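Local structure of uncharacterized protein (Klebsiella pneumoniae, 2A2L) at residues V39-R42 with T46-I49; W68-L73 with G107-F112. The protein is of unknown function but belongs to the HbpS-like family of haem-degrading proteins, so a role in binding or breaking down haem is possible though unproven. All coordinates share one frame; numbering follows the deposited sequence.

Contact 1 of 2, residues V39-R42 with T46-I49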
ATOM      1  N   VAL A  39       2.354  17.032  16.791  1.00 23.45           N
ATOM      2  CA  VAL A  39       1.688  16.654  18.036  1.00 23.29           C
ATOM      3  C   VAL A  39       0.479  15.824  17.693  1.00 23.23           C
ATOM      4  O   VAL A  39      -0.324  16.207  16.851  1.00 23.22           O
ATOM      5  CB  VAL A  39       1.154  17.870  18.881  1.00 23.33           C
ATOM      6  CG1 VAL A  39       0.559  17.367  20.228  1.00 23.20           C
ATOM      7  CG2 VAL A  39       2.236  18.891  19.157  1.00 23.12           C
ATOM      8  N   VAL A  40       0.343  14.688  18.365  1.00 23.15           N
ATOM      9  CA  VAL A  40      -0.858  13.867  18.244  1.00 23.04           C
ATOM     10  C   VAL A  40      -1.655  13.958  19.536  1.00 23.03           C
ATOM     11  O   VAL A  40      -1.082  14.133  20.621  1.00 22.94           O
ATOM     12  CB  VAL A  40      -0.513  12.393  17.905  1.00 23.11           C
ATOM     13  CG1 VAL A  40       0.094  12.306  16.480  1.00 22.99           C
ATOM     14  CG2 VAL A  40       0.457  11.789  18.946  1.00 23.03           C
ATOM     15  N   ASP A  41      -2.977  13.859  19.425  1.00 22.94           N
ATOM     16  CA  ASP A  41      -3.798  13.738  20.632  1.00 22.88           C
ATOM     17  C   ASP A  41      -3.721  12.339  21.284  1.00 22.82           C
ATOM     18  O   ASP A  41      -2.949  11.472  20.836  1.00 22.76           O
ATOM     19  CB  ASP A  41      -5.233  14.203  20.373  1.00 22.87           C
ATOM     20  CG  ASP A  41      -6.054  13.224  19.541  1.00 22.94           C
ATOM     21  OD1 ASP A  41      -5.715  12.022  19.485  1.00 33.87           O
ATOM     22  OD2 ASP A  41      -7.091  13.660  18.986  1.00 23.71           O
ATOM     23  N   ARG A  42      -4.526  12.137  22.329  1.00 22.72           N
ATOM     24  CA  ARG A  42      -4.473  10.947  23.209  1.00 22.63           C
ATOM     25  C   ARG A  42      -4.727   9.583  22.519  1.00 22.58           C
ATOM     26  O   ARG A  42      -4.256   8.525  22.977  1.00 22.50           O
ATOM     27  CB  ARG A  42      -5.476  11.159  24.344  1.00 22.64           C
ATOM     28  CG  ARG A  42      -5.645  10.035  25.338  1.00 22.67           C
ATOM     29  CD  ARG A  42      -6.808   9.121  24.984  1.00 23.33           C
ATOM     30  NE  ARG A  42      -6.524   7.759  25.417  1.00 13.72           N
ATOM     31  CZ  ARG A  42      -5.809   7.467  26.493  1.00 22.43           C
ATOM     32  NH1 ARG A  42      -5.325   8.431  27.256  1.00 21.36           N
ATOM     33  NH2 ARG A  42      -5.578   6.201  26.816  1.00 60.60           N
ATOM     34  N   THR A  46      -3.556  13.001  14.710  1.00 21.86           N
ATOM     35  CA  THR A  46      -2.855  14.181  14.322  1.00 21.77           C
ATOM     36  C   THR A  46      -3.626  15.397  14.811  1.00 21.70           C
ATOM     37  O   THR A  46      -4.792  15.566  14.470  1.00 21.72           O
ATOM     38  CB  THR A  46      -2.732  14.231  12.800  1.00 21.76           C
ATOM     39  OG1 THR A  46      -2.357  12.943  12.319  1.00 21.87           O
ATOM     40  CG2 THR A  46      -1.706  15.237  12.369  1.00 21.83           C
ATOM     41  N   LEU A  47      -2.986  16.212  15.641  1.00 21.57           N
ATOM     42  CA  LEU A  47      -3.512  17.537  15.964  1.00 21.45           C
ATOM     43  C   LEU A  47      -2.789  18.535  15.087  1.00 21.40           C
ATOM     44  O   LEU A  47      -3.417  19.280  14.359  1.00 21.41           O
ATOM     45  CB  LEU A  47      -3.267  17.888  17.440  1.00 21.48           C
ATOM     46  CG  LEU A  47      -4.111  17.224  18.520  1.00 21.26           C
ATOM     47  CD1 LEU A  47      -3.583  17.588  19.918  1.00  6.38           C
ATOM     48  CD2 LEU A  47      -5.557  17.633  18.373  1.00 12.40           C
ATOM     49  N   LEU A  48      -1.462  18.536  15.152  1.00 21.31           N
ATOM     50  CA  LEU A  48      -0.656  19.517  14.436  1.00 21.24           C
ATOM     51  C   LEU A  48       0.526  18.861  13.722  1.00 21.18           C
ATOM     52  O   LEU A  48       1.166  17.966  14.275  1.00 21.09           O
ATOM     53  CB  LEU A  48      -0.138  20.572  15.401  1.00 21.25           C
ATOM     54  CG  LEU A  48       0.441  21.846  14.787  1.00 21.29           C
ATOM     55  CD1 LEU A  48      -0.084  23.029  15.572  1.00 24.99           C
ATOM     56  CD2 LEU A  48       1.959  21.820  14.844  1.00 25.67           C
ATOM     57  N   ILE A  49       0.802  19.326  12.500  1.00 21.08           N
ATOM     58  CA  ILE A  49       2.114  19.158  11.848  1.00 21.04           C
ATOM     59  C   ILE A  49       2.608  20.485  11.287  1.00 21.00           C
ATOM     60  O   ILE A  49       1.901  21.113  10.523  1.00 21.04           O
ATOM     61  CB  ILE A  49       2.038  18.175  10.676  1.00 20.97           C
ATOM     62  CG1 ILE A  49       1.682  16.784  11.166  1.00 20.96           C
ATOM     63  CG2 ILE A  49       3.334  18.192   9.847  1.00 21.02           C
ATOM     64  CD1 ILE A  49       1.362  15.800  10.023  1.00 36.14           C
TER
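The carbonyl oxygen of Val39 takes two backbone donors at once, the N-H groups of Leu47 and Leu48, and so marks a classic beta bulge in the hairpin. Leu47 N lies 2.9 Å from Val39 O and Leu48 N lies 3.1 Å from Val39 O. Both donors sit in the carbonyl plane, and the Leu48 bond is the straighter, with an N-H...O angle of 171°. Two residues of one strand thus stand opposite one of the other. Val39 N completes the hydrogen-bonded pair by donating its N-H to Leu48 O, 2.9 Å away, from a position tilted 22° out of that carbonyl's plane. The bulge shifts the register by one, so that Val40 next meets Thr46 as a non-hydrogen-bonded pair.

The CB of the extra residue, Leu47, points toward the partner strand. With CG anti to its own carbonyl carbon (chi1 -74°), the isobutyl group lies alongside Asp41, where Leu47 CG comes 3.7 Å from Asp41 CB. Leu47 CD1 also comes within 4.2 Å of Val39 CG1, a looser apolar touch. Leucine suits a place where a flexible branched chain must cover backbone and methylene carbon, while the beta-branched valines suit extended strand. On the face of the sheet that Val40 and Thr46 share, Val40 CG1 rests 4.1 Å from Thr46 CA. The carboxylate of Asp41 does different work: OD1 accepts from the N-H groups of Gly43 and Asn45 in the turn, and OD2 forms a salt bridge with Arg51 of a second subunit.

Val40 and Thr46 face Leu64 of helix 59-72, whereas Val39 and Leu47 meet Ile12 of strand 6-12. Strand 36-41 continues the sheet into strand 116-123, and beyond Leu48 and Ile49 an antiparallel strand of the second subunit extends it.

Contact 2 of 2, residues W68-L73 with G107-F112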
ATOM      1  N   TRP A  68       3.310   9.630  17.028  1.00 21.86           N
ATOM      2  CA  TRP A  68       2.438   8.475  17.109  1.00 21.89           C
ATOM      3  C   TRP A  68       3.117   7.300  17.799  1.00 21.96           C
ATOM      4  O   TRP A  68       2.455   6.566  18.532  1.00 21.99           O
ATOM      5  CB  TRP A  68       1.891   8.097  15.733  1.00 21.85           C
ATOM      6  CG  TRP A  68       1.012   6.885  15.760  1.00 21.87           C
ATOM      7  CD1 TRP A  68      -0.357   6.852  15.905  1.00  8.48           C
ATOM      8  CD2 TRP A  68       1.435   5.525  15.632  1.00 15.39           C
ATOM      9  NE1 TRP A  68      -0.800   5.557  15.882  1.00 24.69           N
ATOM     10  CE2 TRP A  68       0.276   4.718  15.726  1.00 23.33           C
ATOM     11  CE3 TRP A  68       2.687   4.903  15.498  1.00 10.84           C
ATOM     12  CZ2 TRP A  68       0.325   3.323  15.662  1.00 10.27           C
ATOM     13  CZ3 TRP A  68       2.736   3.512  15.445  1.00 14.18           C
ATOM     14  CH2 TRP A  68       1.556   2.738  15.522  1.00 17.27           C
ATOM     15  N   SER A  69       4.423   7.132  17.581  1.00 21.99           N
ATOM     16  CA  SER A  69       5.184   6.093  18.267  1.00 22.11           C
ATOM     17  C   SER A  69       5.345   6.378  19.756  1.00 22.18           C
ATOM     18  O   SER A  69       5.141   5.505  20.594  1.00 22.19           O
ATOM     19  CB  SER A  69       6.560   5.915  17.626  1.00 22.08           C
ATOM     20  OG  SER A  69       6.468   5.299  16.359  1.00 22.07           O
ATOM     21  N   ALA A  70       5.717   7.611  20.075  1.00 22.30           N
ATOM     22  CA  ALA A  70       5.799   8.060  21.454  1.00 22.48           C
ATOM     23  C   ALA A  70       4.492   7.909  22.262  1.00 22.56           C
ATOM     24  O   ALA A  70       4.521   7.569  23.451  1.00 22.64           O
ATOM     25  CB  ALA A  70       6.291   9.470  21.501  1.00 22.42           C
ATOM     26  N   CYS A  71       3.358   8.164  21.617  1.00 22.70           N
ATOM     27  CA  CYS A  71       2.051   8.035  22.264  1.00 22.76           C
ATOM     28  C   CYS A  71       1.649   6.571  22.331  1.00 22.75           C
ATOM     29  O   CYS A  71       1.094   6.131  23.321  1.00 22.77           O
ATOM     30  CB  CYS A  71       0.979   8.790  21.467  1.00 22.72           C
ATOM     31  SG  CYS A  71      -0.696   8.667  22.171  1.00 23.00           S
ATOM     32  N   SER A  72       1.881   5.835  21.250  1.00 22.79           N
ATOM     33  CA  SER A  72       1.348   4.491  21.138  1.00 22.84           C
ATOM     34  C   SER A  72       2.098   3.579  22.121  1.00 22.83           C
ATOM     35  O   SER A  72       1.460   2.936  22.956  1.00 22.83           O
ATOM     36  CB  SER A  72       1.366   4.020  19.673  1.00 22.82           C
ATOM     37  OG  SER A  72       1.086   2.636  19.528  1.00 23.09           O
ATOM     38  N   LEU A  73       3.439   3.605  22.084  1.00 22.86           N
ATOM     39  CA  LEU A  73       4.292   2.774  22.981  1.00 22.85           C
ATOM     40  C   LEU A  73       4.602   3.393  24.368  1.00 22.83           C
ATOM     41  O   LEU A  73       5.311   2.796  25.181  1.00 22.77           O
ATOM     42  CB  LEU A  73       5.617   2.411  22.301  1.00 22.83           C
ATOM     43  CG  LEU A  73       5.694   1.757  20.922  1.00 22.84           C
ATOM     44  CD1 LEU A  73       6.793   2.439  20.127  1.00 30.33           C
ATOM     45  CD2 LEU A  73       6.011   0.277  21.041  1.00  8.99           C
ATOM     46  N   GLY A 107      10.890  11.776  19.567  1.00 23.25           N
ATOM     47  CA  GLY A 107       9.469  11.629  19.831  1.00 23.56           C
ATOM     48  C   GLY A 107       9.313  11.446  21.314  1.00 23.80           C
ATOM     49  O   GLY A 107       9.992  10.613  21.892  1.00 23.83           O
ATOM     50  N   LEU A 108       8.459  12.246  21.942  1.00 24.01           N
ATOM     51  CA  LEU A 108       8.207  12.105  23.383  1.00 24.28           C
ATOM     52  C   LEU A 108       6.710  12.030  23.677  1.00 24.42           C
ATOM     53  O   LEU A 108       5.934  12.739  23.058  1.00 24.43           O
ATOM     54  CB  LEU A 108       8.862  13.253  24.171  1.00 24.17           C
ATOM     55  CG  LEU A 108      10.390  13.190  24.280  1.00 24.29           C
ATOM     56  CD1 LEU A 108      10.958  14.447  24.869  1.00 11.97           C
ATOM     57  CD2 LEU A 108      10.861  11.972  25.084  1.00 28.78           C
ATOM     58  N   PRO A 109       6.296  11.148  24.598  1.00 24.67           N
ATOM     59  CA  PRO A 109       4.940  11.233  25.142  1.00 24.86           C
ATOM     60  C   PRO A 109       4.758  12.441  26.068  1.00 25.10           C
ATOM     61  O   PRO A 109       5.708  12.885  26.712  1.00 25.11           O
ATOM     62  CB  PRO A 109       4.812   9.930  25.927  1.00 24.85           C
ATOM     63  CG  PRO A 109       6.203   9.638  26.340  1.00 24.77           C
ATOM     64  CD  PRO A 109       7.032  10.006  25.160  1.00 24.62           C
ATOM     65  N   VAL A 110       3.544  12.979  26.105  1.00 25.40           N
ATOM     66  CA  VAL A 110       3.219  14.092  26.991  1.00 25.70           C
ATOM     67  C   VAL A 110       2.488  13.528  28.204  1.00 25.89           C
ATOM     68  O   VAL A 110       1.423  12.931  28.055  1.00 25.92           O
ATOM     69  CB  VAL A 110       2.298  15.128  26.288  1.00 25.69           C
ATOM     70  CG1 VAL A 110       1.972  16.282  27.230  1.00 25.78           C
ATOM     71  CG2 VAL A 110       2.933  15.649  25.013  1.00 25.58           C
ATOM     72  N   ILE A 111       3.065  13.710  29.386  1.00 26.17           N
ATOM     73  CA  ILE A 111       2.542  13.089  30.603  1.00 26.49           C
ATOM     74  C   ILE A 111       1.898  14.116  31.539  1.00 26.71           C
ATOM     75  O   ILE A 111       2.574  14.979  32.116  1.00 26.80           O
ATOM     76  CB  ILE A 111       3.639  12.318  31.365  1.00 26.44           C
ATOM     77  CG1 ILE A 111       4.132  11.128  30.538  1.00 26.46           C
ATOM     78  CG2 ILE A 111       3.163  11.902  32.758  1.00 26.46           C
ATOM     79  CD1 ILE A 111       5.637  11.012  30.526  1.00 27.24           C
ATOM     80  N   PHE A 112       0.590  14.010  31.694  1.00 26.99           N
ATOM     81  CA  PHE A 112      -0.149  14.901  32.571  1.00 27.26           C
ATOM     82  C   PHE A 112      -0.960  14.047  33.543  1.00 27.43           C
ATOM     83  O   PHE A 112      -1.779  13.232  33.115  1.00 27.51           O
ATOM     84  CB  PHE A 112      -1.076  15.781  31.738  1.00 27.24           C
ATOM     85  CG  PHE A 112      -1.509  17.071  32.420  1.00 27.37           C
ATOM     86  CD1 PHE A 112      -0.582  17.904  33.055  1.00 36.79           C
ATOM     87  CD2 PHE A 112      -2.839  17.479  32.361  1.00 37.86           C
ATOM     88  CE1 PHE A 112      -0.979  19.099  33.649  1.00 40.97           C
ATOM     89  CE2 PHE A 112      -3.252  18.680  32.949  1.00 38.58           C
ATOM     90  CZ  PHE A 112      -2.317  19.490  33.597  1.00 36.32           C
TER
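Apolar packing between Ala70 and the backbone around Leu108 and Pro109 joins helix 59-72 to strand 107-111, outermost in the sheet of this chain. The methyl group of Ala70 points at the strand: Ala70 CB lies 3.4 Å from Leu108 C and 3.6 Å from Gly107 C. Small residues suit this close approach: alanine offers a single methyl, and Gly107 has no side chain to stand between strand and helix. The axes come within 6.4 Å and cross at -45°.

The proline ring supplies the second set of contacts. Pro109 CD lies 3.8 Å from Ala70 CB, while Pro109 CB packs 3.4 Å from Ala70 O, so the ring lies against both the methyl and the carbonyl of one residue. Lacking an N-H, proline presents a compact apolar surface here.

Polar interactions serve the helix itself or its surroundings. Ser72 N bonds to Trp68 O at 2.9 Å, in the helical pattern, and Ser69 OG is hydrogen-bonded to Asn65 O and Ile102 N.

The CB of Leu108 points away from helix 59-72, and its side chain packs on Ala134 and Leu138 of helix 127-143. Strand 107-111 pairs with strand 116-123.

Contact 1 and contact 2 are centred about 11 Å apart and occur in series along the chain, strand 46-51 and helix 59-72 being consecutive elements joined by a short loop. They meet where that helix lies across the sheet: Val40 CG2 is 4.0 Å from Cys71 CB, and Cys71 SG packs 3.7 Å from Arg42 O. Within this chain's sheet contact 1 joins strands 46-51 and 36-41, and contact 2 involves strand 107-111 at the other end of the strand order. Between them runs strand 116-123, where Ala119 touches both Val40 and Ala70. The same helix therefore spans the sheet from the hairpin to strand 107-111, while other copies of the protein adjoin both regions.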